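Local coordinates for putative uncharacterized protein (Pseudomonas phage 201phi2-1, PDB 3R4V) that is of unknown function but belongs to the phage tubulin-like family and carries guanosine-5'-diphosphate in a pocket, at residues I277-T280 and I281-S284; K285-M288 and T289-Q292; N307-E310 and D311-V315. All blocks are in the same frame, centred on the assembly; numbering follows the deposited sequence. Where two conformers were deposited one is given.

How the contacts relate
Contacts 1 and 2 are successive eight-residue lengths, about two turns each, of one helix, 274-294, which follows strand 264-270 of the large mixed sheet; residues 277-284 come first and 285-292 continue directly, with the two centres about 12 Å apart. Both lie against helix 124-144, so that helix gives them a common inner wall, while their salt-bridged residues are on or near the surface. Contact 3 comes last along the chain. It is a tight hairpin in the C-terminal tail, its centre about 37 Å from that of contact 2 and 48 Å from that of contact 1. Within the chain, then, the helix is tied to the globular body, whereas the hairpin at 307-315 is carried far out on an extended tail.

Contact 1 of 3, residues I277-T280 and I281-S284; sequences IMKT and ITDS
Ile281, Thr282, Asp283 and Ser284 each give their backbone N-H to the carbonyl four residues back, from Ile277 to Thr280, and the four bonds, as short as 2.8 Å for Asp283 N to Lys279 O, mark a regular alpha-helix. On one flank Lys279 and Asp283 form an i to i+4 salt bridge. Lys279 starts away from the next turn with CG anti to its backbone N (chi1 178°), then bends at chi2 (65°), and this bend brings the chain back along the helix. Its NZ reaches Asp283 OD1 at 3.0 Å on the syn lone pair, the side that faces the other oxygen. The end of the lysine passes across the carboxylate at a slant, with CE lying 3.1 Å from Asp283 OD2, so methylene as well as amine rests against the acid. This is the early part of helix 274-294 in a phage tubulin-like protein, and the inward face is largely carried by Ile277, Met278 and Ile281, with Thr282 beside them. Ile281 is buried: its CD1 lies 4.1 Å from Ile277 CG2, the two side chains running alongside each other in the same direction, and both touch Tyr152 of strand 148-154. Ile281 also meets Asp130 and Ile131 of helix 124-144; on the same helix Thr282 touches Ile131 and Met278 touches Met134. The hydroxyls stay close to the helix backbone. Thr280 OG1 is hydrogen-bonded to Glu276 O one turn earlier, while Ser284 OG lies 3.0 Å from Thr280 O.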
ATOM      1  N   ILE A 277      -0.904   6.450  13.284  1.00 19.93           N
ATOM      2  CA  ILE A 277      -1.650   6.376  12.036  1.00 18.91           C
ATOM      3  C   ILE A 277      -3.089   5.929  12.295  1.00 25.66           C
ATOM      4  O   ILE A 277      -4.045   6.534  11.776  1.00 21.56           O
ATOM      5  CB  ILE A 277      -0.962   5.438  11.021  1.00 21.43           C
ATOM      6  CG1 ILE A 277       0.330   6.079  10.499  1.00 25.51           C
ATOM      7  CG2 ILE A 277      -1.890   5.088   9.879  1.00 24.06           C
ATOM      8  CD1 ILE A 277       1.153   5.125   9.644  1.00 30.38           C
ATOM      9  N   MET A 278      -3.249   4.891  13.114  1.00 18.32           N
ATOM     10  CA  MET A 278      -4.586   4.398  13.438  1.00 17.15           C
ATOM     11  C   MET A 278      -5.382   5.433  14.219  1.00 18.25           C
ATOM     12  O   MET A 278      -6.575   5.632  13.975  1.00 22.87           O
ATOM     13  CB  MET A 278      -4.522   3.087  14.214  1.00 16.84           C
ATOM     14  CG  MET A 278      -3.964   1.916  13.365  1.00 16.76           C
ATOM     15  SD  MET A 278      -4.871   1.597  11.835  1.00 21.34           S
ATOM     16  CE  MET A 278      -6.278   0.690  12.446  1.00 22.51           C
ATOM     17  N   LYS A 279      -4.714   6.086  15.157  1.00 15.88           N
ATOM     18  CA  LYS A 279      -5.360   7.069  16.022  1.00 20.92           C
ATOM     19  C   LYS A 279      -5.867   8.250  15.195  1.00 24.14           C
ATOM     20  O   LYS A 279      -6.974   8.743  15.411  1.00 24.29           O
ATOM     21  CB  LYS A 279      -4.392   7.533  17.116  1.00 26.76           C
ATOM     22  CG  LYS A 279      -4.945   8.609  18.044  1.00 34.27           C
ATOM     23  CD  LYS A 279      -6.110   8.099  18.881  1.00 34.55           C
ATOM     24  CE  LYS A 279      -6.562   9.174  19.879  1.00 43.54           C
ATOM     25  NZ  LYS A 279      -7.814   8.799  20.598  1.00 37.86           N
ATOM     26  N   THR A 280      -5.067   8.685  14.227  1.00 18.63           N
ATOM     27  CA  THR A 280      -5.443   9.831  13.411  1.00 19.51           C
ATOM     28  C   THR A 280      -6.699   9.504  12.615  1.00 24.46           C
ATOM     29  O   THR A 280      -7.628  10.314  12.544  1.00 25.00           O
ATOM     30  CB  THR A 280      -4.296  10.237  12.458  1.00 27.05           C
ATOM     31  OG1 THR A 280      -3.219  10.786  13.229  1.00 29.01           O
ATOM     32  CG2 THR A 280      -4.765  11.286  11.476  1.00 26.15           C
ATOM     33  N   ILE A 281      -6.721   8.315  12.022  0.73 19.16           N
ATOM     34  CA  ILE A 281      -7.878   7.845  11.255  0.73 21.44           C
ATOM     35  C   ILE A 281      -9.114   7.709  12.139  0.73 24.44           C
ATOM     36  O   ILE A 281     -10.194   8.180  11.783  0.73 22.76           O
ATOM     37  CB  ILE A 281      -7.589   6.489  10.572  0.73 22.55           C
ATOM     38  CG1 ILE A 281      -6.463   6.638   9.552  0.73 26.50           C
ATOM     39  CG2 ILE A 281      -8.849   5.940   9.895  0.73 25.07           C
ATOM     40  CD1 ILE A 281      -5.946   5.309   9.035  0.73 24.22           C
ATOM     41  N   THR A 282      -8.956   7.068  13.294  1.00 23.37           N
ATOM     42  CA  THR A 282     -10.131   6.842  14.137  0.55 16.26           C
ATOM     43  C   THR A 282     -10.668   8.132  14.741  1.00 22.45           C
ATOM     44  O   THR A 282     -11.883   8.285  14.881  1.00 22.78           O
ATOM     45  CB  THR A 282      -9.920   5.764  15.242  0.55 24.84           C
ATOM     46  OG1 THR A 282      -8.790   6.094  16.054  0.55 23.33           O
ATOM     47  CG2 THR A 282      -9.721   4.393  14.618  0.55 25.41           C
ATOM     48  N   ASP A 283      -9.782   9.061  15.084  1.00 19.47           N
ATOM     49  CA  ASP A 283     -10.226  10.343  15.622  1.00 21.83           C
ATOM     50  C   ASP A 283     -10.968  11.116  14.541  1.00 22.57           C
ATOM     51  O   ASP A 283     -11.995  11.747  14.806  1.00 22.65           O
ATOM     52  CB  ASP A 283      -9.046  11.178  16.096  1.00 20.95           C
ATOM     53  CG  ASP A 283      -8.514  10.745  17.456  1.00 30.06           C
ATOM     54  OD1 ASP A 283      -9.154   9.920  18.148  1.00 30.35           O
ATOM     55  OD2 ASP A 283      -7.449  11.263  17.837  1.00 32.28           O
ATOM     56  N   SER A 284     -10.449  11.082  13.316  1.00 22.79           N
ATOM     57  CA  SER A 284     -11.128  11.789  12.228  1.00 22.29           C
ATOM     58  C   SER A 284     -12.517  11.207  12.015  1.00 24.44           C
ATOM     59  O   SER A 284     -13.490  11.945  11.855  1.00 25.59           O
ATOM     60  CB  SER A 284     -10.323  11.744  10.925  1.00 32.99           C
ATOM     61  OG  SER A 284      -9.096  12.436  11.068  1.00 37.70           O
TER

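Contact 2 of 3, residues K285-M288 and T289-Q292; sequences KLEM and TRQQ
Glu287 receives Arg290 and Gln291 on a single carboxylate, one helical turn further on, and this polar cluster is tightly bonded although it stands at the surface, where Arg290 and Gln291 are exposed. Arg290 grips the acid side-on with two nitrogens: NE reaches Glu287 OE1 at 3.0 Å and NH2 reaches Glu287 OE2 at 2.8 Å. The carboxylate sits at the guanidinium edge, its plane turned 36° from that of the arginine; the NH2 bond uses the syn lone pair of OE2, whereas NE meets OE1 on the syn side but out of the carboxylate plane. Gln291 comes from the other side of OE2. Its NE2 lies 2.7 Å from Glu287 OE2 on the anti side and somewhat out of the carboxylate plane, and the amide is steeply turned against the carboxylate, 73° between planes. Glu287 OE2 thus accepts two N-H groups, and with the third on OE1 the acid is fixed in rotation; the neighbouring positive charge would be expected to favour its ionised form. A bend at chi2 (54°) swings the glutamate end toward these partners. The backbone beneath keeps the i to i+4 ladder, and Thr289 OG1 adds a second bond to Lys285 O, 3.1 Å long and arriving from above the carbonyl plane.

The loose part of this exposed surface is Leu286, whose side chain stays 5.5 Å from residues 289-292. Met288 bends round toward Gln292, yet its CE comes no nearer than 4.3 Å to Gln292 NE2. Inward, helix 274-294 lies on helix 124-144: Lys285 and Met288 touch Leu127, Met288 and Thr289 touch Thr124, and Gln292 NE2 is hydrogen-bonded to Thr124 OG1.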
ATOM      1  N   LYS A 285     -12.613   9.881  12.037  1.00 19.98           N
ATOM      2  CA  LYS A 285     -13.898   9.229  11.834  1.00 21.37           C
ATOM      3  C   LYS A 285     -14.855   9.556  12.981  1.00 21.66           C
ATOM      4  O   LYS A 285     -16.038   9.813  12.762  1.00 24.66           O
ATOM      5  CB  LYS A 285     -13.719   7.716  11.690  1.00 22.56           C
ATOM      6  CG  LYS A 285     -14.999   6.995  11.303  1.00 25.35           C
ATOM      7  CD  LYS A 285     -14.800   5.497  11.272  1.00 31.52           C
ATOM      8  CE  LYS A 285     -16.092   4.794  10.913  1.00 42.99           C
ATOM      9  NZ  LYS A 285     -16.247   3.550  11.709  1.00 49.49           N
ATOM     10  N   LEU A 286     -14.347   9.567  14.209  1.00 20.43           N
ATOM     11  CA  LEU A 286     -15.180   9.950  15.361  1.00 25.08           C
ATOM     12  C   LEU A 286     -15.756  11.372  15.215  1.00 31.03           C
ATOM     13  O   LEU A 286     -16.936  11.623  15.498  1.00 26.43           O
ATOM     14  CB  LEU A 286     -14.374   9.861  16.653  1.00 23.08           C
ATOM     15  CG  LEU A 286     -15.145  10.189  17.929  1.00 35.86           C
ATOM     16  CD1 LEU A 286     -16.212   9.130  18.174  1.00 40.79           C
ATOM     17  CD2 LEU A 286     -14.195  10.288  19.120  1.00 38.90           C
ATOM     18  N   GLU A 287     -14.913  12.300  14.778  1.00 24.32           N
ATOM     19  CA  GLU A 287     -15.347  13.674  14.575  1.00 28.28           C
ATOM     20  C   GLU A 287     -16.417  13.761  13.488  1.00 26.71           C
ATOM     21  O   GLU A 287     -17.422  14.437  13.667  1.00 25.35           O
ATOM     22  CB  GLU A 287     -14.156  14.582  14.256  1.00 27.85           C
ATOM     23  CG  GLU A 287     -14.550  16.030  13.887  1.00 38.33           C
ATOM     24  CD  GLU A 287     -15.432  16.716  14.938  1.00 50.84           C
ATOM     25  OE1 GLU A 287     -15.449  16.291  16.119  1.00 44.09           O
ATOM     26  OE2 GLU A 287     -16.119  17.694  14.572  1.00 55.32           O
ATOM     27  N   MET A 288     -16.215  13.063  12.377  1.00 25.59           N
ATOM     28  CA  MET A 288     -17.210  13.056  11.304  1.00 24.60           C
ATOM     29  C   MET A 288     -18.519  12.416  11.769  1.00 27.03           C
ATOM     30  O   MET A 288     -19.616  12.903  11.463  1.00 27.18           O
ATOM     31  CB  MET A 288     -16.698  12.299  10.080  1.00 29.18           C
ATOM     32  CG  MET A 288     -15.635  12.999   9.273  1.00 36.95           C
ATOM     33  SD  MET A 288     -15.570  12.251   7.626  1.00 40.94           S
ATOM     34  CE  MET A 288     -17.195  12.687   7.019  1.00 60.83           C
ATOM     35  N   THR A 289     -18.402  11.310  12.500  1.00 25.54           N
ATOM     36  CA  THR A 289     -19.590  10.616  12.982  1.00 24.99           C
ATOM     37  C   THR A 289     -20.329  11.443  14.037  1.00 27.57           C
ATOM     38  O   THR A 289     -21.557  11.439  14.094  1.00 32.26           O
ATOM     39  CB  THR A 289     -19.242   9.219  13.535  1.00 35.23           C
ATOM     40  OG1 THR A 289     -18.777   8.391  12.460  1.00 35.23           O
ATOM     41  CG2 THR A 289     -20.470   8.583  14.152  1.00 43.69           C
ATOM     42  N   ARG A 290     -19.583  12.162  14.868  1.00 28.16           N
ATOM     43  CA  ARG A 290     -20.212  13.059  15.820  1.00 29.44           C
ATOM     44  C   ARG A 290     -21.111  14.034  15.056  1.00 28.70           C
ATOM     45  O   ARG A 290     -22.281  14.237  15.404  1.00 29.91           O
ATOM     46  CB  ARG A 290     -19.168  13.823  16.633  1.00 30.05           C
ATOM     47  CG  ARG A 290     -19.771  14.722  17.705  1.00 41.35           C
ATOM     48  CD  ARG A 290     -18.714  15.585  18.375  1.00 48.44           C
ATOM     49  NE  ARG A 290     -18.130  16.550  17.449  1.00 52.32           N
ATOM     50  CZ  ARG A 290     -18.668  17.734  17.171  1.00 71.58           C
ATOM     51  NH1 ARG A 290     -19.808  18.099  17.744  1.00 77.94           N
ATOM     52  NH2 ARG A 290     -18.069  18.553  16.317  1.00 76.12           N
ATOM     53  N   GLN A 291     -20.570  14.623  13.998  1.00 30.74           N
ATOM     54  CA  GLN A 291     -21.346  15.580  13.213  1.00 29.84           C
ATOM     55  C   GLN A 291     -22.590  14.949  12.593  1.00 31.01           C
ATOM     56  O   GLN A 291     -23.667  15.533  12.615  1.00 30.83           O
ATOM     57  CB  GLN A 291     -20.469  16.218  12.142  1.00 35.91           C
ATOM     58  CG  GLN A 291     -19.381  17.115  12.719  1.00 48.34           C
ATOM     59  CD  GLN A 291     -18.382  17.562  11.667  1.00 63.95           C
ATOM     60  OE1 GLN A 291     -18.652  17.485  10.466  1.00 74.47           O
ATOM     61  NE2 GLN A 291     -17.217  18.026  12.113  1.00 58.65           N
ATOM     62  N   GLN A 292     -22.443  13.746  12.054  1.00 32.38           N
ATOM     63  CA  GLN A 292     -23.571  13.030  11.467  1.00 30.89           C
ATOM     64  C   GLN A 292     -24.663  12.734  12.502  1.00 29.82           C
ATOM     65  O   GLN A 292     -25.854  12.903  12.226  1.00 34.62           O
ATOM     66  CB  GLN A 292     -23.083  11.729  10.809  1.00 31.67           C
ATOM     67  CG  GLN A 292     -22.146  11.939   9.614  1.00 31.70           C
ATOM     68  CD  GLN A 292     -21.600  10.629   9.051  1.00 34.70           C
ATOM     69  OE1 GLN A 292     -21.801   9.558   9.627  1.00 39.60           O
ATOM     70  NE2 GLN A 292     -20.899  10.716   7.929  1.00 30.85           N
TER

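Contact 3 of 3, residues N307-E310 and D311-V315; sequences NVDE and DGMVV
Asp309 to Gly312 form a type I beta turn that, with the next residue, makes a small hairpin end of the type I plus G1 bulge kind, at the C-terminal end of the tail. Gly312 N closes the turn on Asp309 O at 2.9 Å, and Asp309 N in turn reaches Met313 O at 3.0 Å. Gly312 has a positive phi of 90°, the conformation of the bulge position, at which a CB would be jammed against the carbonyl oxygen of the residue before. The Asp309 side chain binds the turn from within. Its CG sits between the backbone N and the carbonyl carbon (chi1 78°), which folds the carboxylate back over the bend; OD1 then takes Asp311 N at 2.8 Å, an Asx turn, and Met313 N at 3.0 Å. These two N-H groups arrive on opposite faces of the carboxylate, well out of its plane. Asp309 OD2 lies against Met313 CB at 3.4 Å, the two side chains running the same way. Beyond the turn, the valines cross at a slant, Val308 CG2 meeting Val314 CG2 at 3.7 Å, and one water links Asn307 O, Met313 O and Val315 N. The acids Asp309 and Asp311 stand near each other, and a second water spans them, giving one hydrogen to Asp309 OD2 and the other to Asp311 OD2, 2.7 Å from the latter.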
ATOM      1  N   ASN A 307     -55.202  10.945   4.347  0.63 29.70           N
ATOM      2  CA  ASN A 307     -55.637   9.760   3.617  0.63 37.74           C
ATOM      3  C   ASN A 307     -54.646   9.414   2.499  0.63 35.91           C
ATOM      4  O   ASN A 307     -54.714   9.974   1.405  0.63 35.87           O
ATOM      5  CB  ASN A 307     -57.044  10.000   3.052  0.63 39.12           C
ATOM      6  CG  ASN A 307     -57.490   8.916   2.092  0.63 42.90           C
ATOM      7  OD1 ASN A 307     -57.200   7.736   2.285  0.63 48.31           O
ATOM      8  ND2 ASN A 307     -58.205   9.317   1.045  0.63 45.65           N
ATOM      9  N   VAL A 308     -53.724   8.498   2.783  1.00 30.21           N
ATOM     10  CA  VAL A 308     -52.706   8.113   1.816  1.00 29.54           C
ATOM     11  C   VAL A 308     -53.079   6.789   1.173  1.00 35.00           C
ATOM     12  O   VAL A 308     -53.414   5.820   1.870  1.00 34.80           O
ATOM     13  CB  VAL A 308     -51.332   7.956   2.502  1.00 31.33           C
ATOM     14  CG1 VAL A 308     -50.264   7.558   1.492  1.00 28.79           C
ATOM     15  CG2 VAL A 308     -50.944   9.240   3.209  1.00 32.52           C
ATOM     16  N   ASP A 309     -53.048   6.729  -0.153  1.00 27.99           N
ATOM     17  CA  ASP A 309     -53.329   5.463  -0.810  1.00 33.19           C
ATOM     18  C   ASP A 309     -52.062   4.635  -1.039  1.00 34.30           C
ATOM     19  O   ASP A 309     -50.960   5.030  -0.631  1.00 29.34           O
ATOM     20  CB  ASP A 309     -54.154   5.641  -2.093  1.00 37.94           C
ATOM     21  CG  ASP A 309     -53.328   6.115  -3.276  1.00 40.55           C
ATOM     22  OD1 ASP A 309     -52.077   6.083  -3.215  1.00 33.48           O
ATOM     23  OD2 ASP A 309     -53.948   6.507  -4.287  1.00 33.67           O
ATOM     24  N   GLU A 310     -52.242   3.493  -1.698  1.00 39.99           N
ATOM     25  CA  GLU A 310     -51.182   2.513  -1.918  0.59 47.98           C
ATOM     26  C   GLU A 310     -49.967   3.073  -2.662  1.00 44.19           C
ATOM     27  O   GLU A 310     -48.846   2.586  -2.499  1.00 46.65           O
ATOM     28  CB  GLU A 310     -51.757   1.320  -2.692  0.59 54.71           C
ATOM     29  CG  GLU A 310     -52.401   1.716  -4.020  0.59 58.20           C
ATOM     30  CD  GLU A 310     -53.421   0.705  -4.518  0.59 65.21           C
ATOM     31  OE1 GLU A 310     -54.160   1.031  -5.472  0.59 65.72           O
ATOM     32  OE2 GLU A 310     -53.487  -0.412  -3.960  0.59 71.13           O
ATOM     33  N   ASP A 311     -50.193   4.086  -3.497  1.00 37.41           N
ATOM     34  CA  ASP A 311     -49.113   4.667  -4.290  1.00 33.86           C
ATOM     35  C   ASP A 311     -48.520   5.913  -3.631  1.00 34.19           C
ATOM     36  O   ASP A 311     -47.618   6.552  -4.187  1.00 30.53           O
ATOM     37  CB  ASP A 311     -49.609   5.024  -5.692  1.00 39.40           C
ATOM     38  CG  ASP A 311     -50.127   3.822  -6.457  1.00 46.64           C
ATOM     39  OD1 ASP A 311     -49.413   2.797  -6.548  1.00 50.50           O
ATOM     40  OD2 ASP A 311     -51.262   3.904  -6.962  1.00 49.12           O
ATOM     41  N   GLY A 312     -49.038   6.265  -2.457  1.00 28.65           N
ATOM     42  CA  GLY A 312     -48.572   7.443  -1.754  1.00 27.72           C
ATOM     43  C   GLY A 312     -49.354   8.686  -2.128  1.00 27.02           C
ATOM     44  O   GLY A 312     -49.023   9.774  -1.688  1.00 22.04           O
ATOM     45  N   MET A 313     -50.401   8.526  -2.935  1.00 24.80           N
ATOM     46  CA  MET A 313     -51.214   9.670  -3.346  1.00 25.49           C
ATOM     47  C   MET A 313     -52.113  10.156  -2.206  1.00 29.75           C
ATOM     48  O   MET A 313     -52.839   9.368  -1.587  1.00 27.23           O
ATOM     49  CB  MET A 313     -52.075   9.321  -4.570  1.00 20.66           C
ATOM     50  CG  MET A 313     -51.295   8.875  -5.817  1.00 23.10           C
ATOM     51  SD  MET A 313     -50.038  10.051  -6.381  1.00 26.44           S
ATOM     52  CE  MET A 313     -51.076  11.442  -6.821  1.00 26.18           C
ATOM     53  N   VAL A 314     -52.062  11.454  -1.937  1.00 27.27           N
ATOM     54  CA  VAL A 314     -52.983  12.100  -1.008  1.00 28.02           C
ATOM     55  C   VAL A 314     -53.891  12.983  -1.851  1.00 33.24           C
ATOM     56  O   VAL A 314     -53.434  13.980  -2.404  1.00 25.01           O
ATOM     57  CB  VAL A 314     -52.235  12.969   0.035  1.00 25.46           C
ATOM     58  CG1 VAL A 314     -53.220  13.705   0.951  1.00 25.71           C
ATOM     59  CG2 VAL A 314     -51.286  12.127   0.855  1.00 26.72           C
ATOM     60  N   VAL A 315     -55.163  12.605  -1.984  1.00 28.59           N
ATOM     61  CA  VAL A 315     -56.086  13.363  -2.832  1.00 32.62           C
ATOM     62  C   VAL A 315     -57.390  13.721  -2.115  1.00 43.87           C
ATOM     63  O   VAL A 315     -57.675  13.223  -1.030  1.00 35.87           O
ATOM     64  CB  VAL A 315     -56.391  12.647  -4.180  1.00 30.26           C
ATOM     65  CG1 VAL A 315     -55.115  12.485  -4.999  1.00 27.56           C
ATOM     66  CG2 VAL A 315     -57.066  11.285  -3.946  1.00 30.68           C
ATOM     67  OXT VAL A 315     -58.189  14.526  -2.601  1.00 47.11           O
TER
HETATM   68  O   HOH W   1     -55.668   9.731  -1.118  0.91 30.72           O
HETATM   69  O   HOH W   2     -53.327   5.669  -6.677  1.00 36.16           O